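Local coordinates for protein putative NADH-flavin reductase (Streptococcus pneumoniae TIGR4, PDB 4R01) that probably binds NAD(P)H through its Rossmann fold and may act as an NADH-flavin reductase, at residues A[18-32]-A[38-51]. Residues are numbered along the deposited sequence; the frame is centred on the assembly and turned at random.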
loop_
_atom_site.group_PDB
_atom_site.type_symbol
_atom_site.label_atom_id
_atom_site.label_comp_id
_atom_site.label_asym_id
_atom_site.label_seq_id
_atom_site.Cartn_x
_atom_site.Cartn_y
_atom_site.Cartn_z
ATOM N N VAL A 18 -26.029 -1.866 -21.677
ATOM C CA VAL A 18 -27.217 -2.129 -22.486
ATOM C C VAL A 18 -28.220 -2.980 -21.715
ATOM O O VAL A 18 -29.388 -2.616 -21.589
ATOM C CB VAL A 18 -26.865 -2.844 -23.810
ATOM C CG1 VAL A 18 -28.128 -3.370 -24.488
ATOM C CG2 VAL A 18 -26.102 -1.909 -24.739
ATOM N N GLU A 19 -27.748 -4.106 -21.191
ATOM C CA GLU A 19 -28.599 -5.035 -20.458
ATOM C C GLU A 19 -29.230 -4.373 -19.238
ATOM O O GLU A 19 -30.394 -4.619 -18.920
ATOM C CB GLU A 19 -27.799 -6.268 -20.033
ATOM C CG GLU A 19 -28.601 -7.286 -19.239
ATOM C CD GLU A 19 -27.827 -8.565 -18.982
ATOM O OE1 GLU A 19 -26.880 -8.849 -19.745
ATOM O OE2 GLU A 19 -28.164 -9.284 -18.017
ATOM N N GLU A 20 -28.461 -3.530 -18.558
ATOM C CA GLU A 20 -28.969 -2.810 -17.396
ATOM C C GLU A 20 -30.011 -1.778 -17.814
ATOM O O GLU A 20 -31.079 -1.692 -17.213
ATOM C CB GLU A 20 -27.827 -2.130 -16.637
ATOM C CG GLU A 20 -28.282 -1.249 -15.476
ATOM C CD GLU A 20 -28.918 -2.036 -14.341
ATOM O OE1 GLU A 20 -28.591 -3.229 -14.176
ATOM O OE2 GLU A 20 -29.751 -1.458 -13.612
ATOM N N ALA A 21 -29.701 -1.005 -18.850
ATOM C CA ALA A 21 -30.599 0.048 -19.318
ATOM C C ALA A 21 -31.896 -0.523 -19.891
ATOM O O ALA A 21 -32.961 0.077 -19.750
ATOM C CB ALA A 21 -29.901 0.915 -20.356
ATOM N N VAL A 22 -31.800 -1.681 -20.538
ATOM C CA VAL A 22 -32.973 -2.341 -21.097
ATOM C C VAL A 22 -33.916 -2.780 -19.979
ATOM O O VAL A 22 -35.131 -2.599 -20.074
ATOM C CB VAL A 22 -32.584 -3.559 -21.969
ATOM C CG1 VAL A 22 -33.760 -4.509 -22.140
ATOM C CG2 VAL A 22 -32.070 -3.099 -23.327
ATOM N N LYS A 23 -33.333 -3.304 -18.922
ATOM C CA LYS A 23 -34.064 -3.775 -17.778
ATOM C C LYS A 23 -34.842 -2.638 -17.135
ATOM O O LYS A 23 -35.913 -2.839 -16.634
ATOM C CB LYS A 23 -33.110 -4.393 -16.800
ATOM C CG LYS A 23 -33.499 -5.752 -16.279
ATOM C CD LYS A 23 -32.822 -6.048 -14.940
ATOM C CE LYS A 23 -33.507 -5.366 -13.763
ATOM N NZ LYS A 23 -33.149 -5.930 -12.439
ATOM N N ARG A 24 -34.271 -1.451 -17.132
ATOM C CA ARG A 24 -34.887 -0.263 -16.550
ATOM C C ARG A 24 -36.089 0.186 -17.379
ATOM O O ARG A 24 -36.965 0.893 -16.884
ATOM C CB ARG A 24 -33.870 0.875 -16.437
ATOM C CG ARG A 24 -32.618 0.546 -15.630
ATOM C CD ARG A 24 -32.867 0.577 -14.133
ATOM N NE ARG A 24 -31.634 0.359 -13.378
ATOM C CZ ARG A 24 -30.842 1.331 -12.931
ATOM N NH1 ARG A 24 -31.151 2.601 -13.154
ATOM N NH2 ARG A 24 -29.740 1.033 -12.257
ATOM N N GLY A 25 -36.119 -0.221 -18.646
ATOM C CA GLY A 25 -37.255 0.057 -19.509
ATOM C C GLY A 25 -36.985 1.051 -20.622
ATOM O O GLY A 25 -37.890 1.403 -21.379
ATOM N N HIS A 26 -35.742 1.510 -20.727
ATOM C CA HIS A 26 -35.367 2.466 -21.764
ATOM C C HIS A 26 -35.250 1.782 -23.122
ATOM O O HIS A 26 -34.974 0.586 -23.194
ATOM C CB HIS A 26 -34.046 3.150 -21.409
ATOM C CG HIS A 26 -34.014 3.719 -20.025
ATOM N ND1 HIS A 26 -34.464 4.987 -19.731
ATOM C CD2 HIS A 26 -33.580 3.194 -18.856
ATOM C CE1 HIS A 26 -34.314 5.217 -18.439
ATOM N NE2 HIS A 26 -33.781 4.144 -17.885
ATOM N N GLU A 27 -35.464 2.536 -24.198
ATOM C CA GLU A 27 -35.257 1.992 -25.537
ATOM C C GLU A 27 -33.827 2.273 -25.998
ATOM O O GLU A 27 -33.423 3.421 -26.189
ATOM C CB GLU A 27 -36.294 2.543 -26.531
ATOM C CG GLU A 27 -36.320 4.055 -26.731
ATOM C CD GLU A 27 -37.361 4.484 -27.757
ATOM O OE1 GLU A 27 -37.272 4.040 -28.922
ATOM O OE2 GLU A 27 -38.268 5.266 -27.401
ATOM N N VAL A 28 -33.059 1.201 -26.159
ATOM C CA VAL A 28 -31.627 1.314 -26.393
ATOM C C VAL A 28 -31.242 0.964 -27.826
ATOM O O VAL A 28 -31.603 -0.095 -28.341
ATOM C CB VAL A 28 -30.837 0.405 -25.424
ATOM C CG1 VAL A 28 -29.339 0.621 -25.585
ATOM C CG2 VAL A 28 -31.263 0.667 -23.987
ATOM N N THR A 29 -30.508 1.870 -28.461
ATOM C CA THR A 29 -29.936 1.618 -29.774
ATOM C C THR A 29 -28.477 1.218 -29.625
ATOM O O THR A 29 -27.692 1.933 -29.003
ATOM C CB THR A 29 -30.033 2.853 -30.689
ATOM O OG1 THR A 29 -31.408 3.139 -30.971
ATOM C CG2 THR A 29 -29.294 2.609 -31.996
ATOM N N ALA A 30 -28.115 0.072 -30.188
ATOM C CA ALA A 30 -26.728 -0.373 -30.156
ATOM C C ALA A 30 -25.994 0.041 -31.423
ATOM O O ALA A 30 -26.403 -0.303 -32.531
ATOM C CB ALA A 30 -26.655 -1.875 -29.976
ATOM N N ILE A 31 -24.915 0.792 -31.257
ATOM C CA ILE A 31 -24.061 1.136 -32.382
ATOM C C ILE A 31 -22.822 0.254 -32.331
ATOM O O ILE A 31 -21.970 0.408 -31.457
ATOM C CB ILE A 31 -23.677 2.622 -32.368
ATOM C CG1 ILE A 31 -24.943 3.480 -32.458
ATOM C CG2 ILE A 31 -22.723 2.937 -33.509
ATOM C CD1 ILE A 31 -24.690 4.969 -32.493
ATOM N N VAL A 32 -22.745 -0.683 -33.270
ATOM C CA VAL A 32 -21.732 -1.732 -33.242
ATOM C C VAL A 32 -21.008 -1.880 -34.579
ATOM O O VAL A 32 -21.380 -1.257 -35.576
ATOM C CB VAL A 32 -22.355 -3.092 -32.869
ATOM C CG1 VAL A 32 -22.937 -3.050 -31.468
ATOM C CG2 VAL A 32 -23.430 -3.469 -33.876
ATOM N N SER A 38 -25.590 -8.005 -27.917
ATOM C CA SER A 38 -26.280 -7.366 -26.800
ATOM C C SER A 38 -27.791 -7.577 -26.878
ATOM O O SER A 38 -28.305 -8.110 -27.864
ATOM C CB SER A 38 -25.965 -5.868 -26.757
ATOM O OG SER A 38 -26.552 -5.188 -27.853
ATOM N N GLN A 39 -28.493 -7.153 -25.831
ATOM C CA GLN A 39 -29.943 -7.306 -25.754
ATOM C C GLN A 39 -30.666 -6.102 -26.343
ATOM O O GLN A 39 -31.845 -5.888 -26.081
ATOM C CB GLN A 39 -30.381 -7.499 -24.302
ATOM C CG GLN A 39 -29.926 -8.792 -23.658
ATOM C CD GLN A 39 -30.402 -8.908 -22.226
ATOM O OE1 GLN A 39 -30.992 -7.975 -21.682
ATOM N NE2 GLN A 39 -30.148 -10.055 -21.604
ATOM N N ALA A 40 -29.951 -5.316 -27.139
ATOM C CA ALA A 40 -30.455 -4.020 -27.581
ATOM C C ALA A 40 -31.590 -4.123 -28.605
ATOM O O ALA A 40 -31.621 -5.041 -29.425
ATOM C CB ALA A 40 -29.319 -3.197 -28.144
ATOM N N GLU A 41 -32.480 -3.137 -28.594
ATOM C CA GLU A 41 -33.608 -3.131 -29.490
ATOM C C GLU A 41 -33.243 -2.917 -30.946
ATOM O O GLU A 41 -33.373 -3.812 -31.771
ATOM C CB GLU A 41 -34.517 -1.964 -29.039
ATOM C CG GLU A 41 -35.441 -1.341 -30.075
ATOM C CD GLU A 41 -36.198 -0.154 -29.539
ATOM O OE1 GLU A 41 -35.573 0.910 -29.408
ATOM O OE2 GLU A 41 -37.413 -0.265 -29.250
ATOM N N SER A 42 -32.663 -1.762 -31.217
ATOM C CA SER A 42 -32.274 -1.456 -32.588
ATOM C C SER A 42 -30.760 -1.368 -32.747
ATOM O O SER A 42 -30.053 -0.921 -31.849
ATOM C CB SER A 42 -32.922 -0.149 -33.039
ATOM O OG SER A 42 -34.281 -0.108 -32.646
ATOM N N ILE A 43 -30.272 -1.789 -33.907
ATOM C CA ILE A 43 -28.839 -1.856 -34.147
ATOM C C ILE A 43 -28.414 -0.995 -35.327
ATOM O O ILE A 43 -29.002 -1.058 -36.408
ATOM C CB ILE A 43 -28.384 -3.309 -34.400
ATOM C CG1 ILE A 43 -28.601 -4.163 -33.148
ATOM C CG2 ILE A 43 -26.924 -3.355 -34.828
ATOM C CD1 ILE A 43 -29.924 -4.897 -33.117
ATOM N N ILE A 44 -27.394 -0.176 -35.105
ATOM C CA ILE A 44 -26.740 0.532 -36.188
ATOM C C ILE A 44 -25.358 -0.073 -36.384
ATOM O O ILE A 44 -24.440 0.210 -35.615
ATOM C CB ILE A 44 -26.616 2.041 -35.905
ATOM C CG1 ILE A 44 -27.980 2.638 -35.558
ATOM C CG2 ILE A 44 -25.999 2.763 -37.094
ATOM C CD1 ILE A 44 -27.928 4.114 -35.211
ATOM N N LYS A 45 -25.213 -0.931 -37.389
ATOM C CA LYS A 45 -23.904 -1.490 -37.688
ATOM C C LYS A 45 -23.132 -0.504 -38.544
ATOM O O LYS A 45 -23.388 -0.362 -39.736
ATOM C CB LYS A 45 -24.009 -2.844 -38.391
ATOM C CG LYS A 45 -22.644 -3.452 -38.694
ATOM C CD LYS A 45 -22.750 -4.858 -39.255
ATOM C CE LYS A 45 -23.404 -5.807 -38.265
ATOM N NZ LYS A 45 -23.411 -7.207 -38.773
ATOM N N LYS A 46 -22.185 0.177 -37.919
ATOM C CA LYS A 46 -21.467 1.253 -38.576
ATOM C C LYS A 46 -20.149 1.484 -37.856
ATOM O O LYS A 46 -20.051 1.260 -36.651
ATOM C CB LYS A 46 -22.316 2.525 -38.580
ATOM C CG LYS A 46 -21.894 3.570 -39.590
ATOM C CD LYS A 46 -22.874 4.732 -39.598
ATOM C CE LYS A 46 -22.573 5.698 -40.728
ATOM N NZ LYS A 46 -23.484 6.875 -40.717
ATOM N N ASP A 47 -19.130 1.915 -38.592
ATOM C CA ASP A 47 -17.864 2.255 -37.964
ATOM C C ASP A 47 -18.042 3.532 -37.159
ATOM O O ASP A 47 -18.654 4.492 -37.633
ATOM C CB ASP A 47 -16.753 2.421 -38.997
ATOM C CG ASP A 47 -15.396 2.648 -38.355
ATOM O OD1 ASP A 47 -14.758 1.657 -37.940
ATOM O OD2 ASP A 47 -14.969 3.819 -38.263
ATOM N N LEU A 48 -17.511 3.527 -35.940
ATOM C CA LEU A 48 -17.654 4.642 -35.011
ATOM C C LEU A 48 -17.326 5.998 -35.637
ATOM O O LEU A 48 -18.102 6.947 -35.520
ATOM C CB LEU A 48 -16.763 4.416 -33.788
ATOM C CG LEU A 48 -16.674 5.582 -32.806
ATOM C CD1 LEU A 48 -18.050 5.903 -32.261
ATOM C CD2 LEU A 48 -15.710 5.268 -31.678
ATOM N N PHE A 49 -16.184 6.080 -36.310
ATOM C CA PHE A 49 -15.705 7.351 -36.842
ATOM C C PHE A 49 -16.349 7.708 -38.178
ATOM O O PHE A 49 -15.921 8.644 -38.852
ATOM C CB PHE A 49 -14.184 7.319 -36.976
ATOM C CG PHE A 49 -13.475 7.097 -35.673
ATOM C CD1 PHE A 49 -13.191 8.161 -34.835
ATOM C CD2 PHE A 49 -13.106 5.822 -35.278
ATOM C CE1 PHE A 49 -12.544 7.959 -33.632
ATOM C CE2 PHE A 49 -12.460 5.613 -34.077
ATOM C CZ PHE A 49 -12.178 6.684 -33.252
ATOM N N GLU A 50 -17.382 6.961 -38.550
ATOM C CA GLU A 50 -18.152 7.269 -39.746
ATOM C C GLU A 50 -19.556 7.721 -39.367
ATOM O O GLU A 50 -20.406 7.934 -40.232
ATOM C CB GLU A 50 -18.209 6.058 -40.680
ATOM C CG GLU A 50 -17.067 6.009 -41.685
ATOM C CD GLU A 50 -16.739 4.598 -42.127
ATOM O OE1 GLU A 50 -17.568 3.694 -41.892
ATOM O OE2 GLU A 50 -15.651 4.394 -42.708
ATOM N N LEU A 51 -19.787 7.873 -38.067
ATOM C CA LEU A 51 -21.072 8.346 -37.565
ATOM C C LEU A 51 -21.332 9.792 -37.969
ATOM O O LEU A 51 -20.407 10.599 -38.074
ATOM C CB LEU A 51 -21.134 8.217 -36.041
ATOM C CG LEU A 51 -21.276 6.818 -35.443
ATOM C CD1 LEU A 51 -21.123 6.885 -33.935
ATOM C CD2 LEU A 51 -22.612 6.194 -35.818
HETATM O O HOH W 1 -34.512 2.894 -32.383
#
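Strands 27-32 and 42-45 run parallel, their axes 4.6 Å apart at closest approach and crossing at -20°, with T29, A30, I31 and V32 in register with S42, I43, I44 and K45. They form one end of the Rossmann sheet: 42-45 is an edge strand of the sheet within this chain, and the far edge of 27-32 bonds to strand 3-7. Alternate residues A30 and V32 bond to the edge strand through both N and O, while T29 and I31 bond to strand 3-7. A30 N gives to S42 O (2.7 Å) and A30 O accepts from I44 N (2.8 Å); V32 N and V32 O repeat the pattern with I44 O and K46 N. At the start of the pair V28 O receives weak bonds from both E41 N and S42 N.

On one face I31 and I44 lie side by side, and I31 CG2 meets L51 CD2 nearly end-on at 4.0 Å. T29 chi1 of -66° sets OG1 beside the backbone N and leaves CG2 anti to it, where the methyl reaches I44 CG1, while OG1 shares a water with S42 OG, weakly on the threonine side. The other face carries A30 CB against A40 CB (3.5 Å), with V18 CG1 from helix 12-24 touching A40 as well, and V32 CG2 packed on I43 CG2. On helix 12-24, the E19 carboxylate stacks on the amide of Q39, planes 23° apart, and Q39 OE1 lies 3.5 Å from E19 CG.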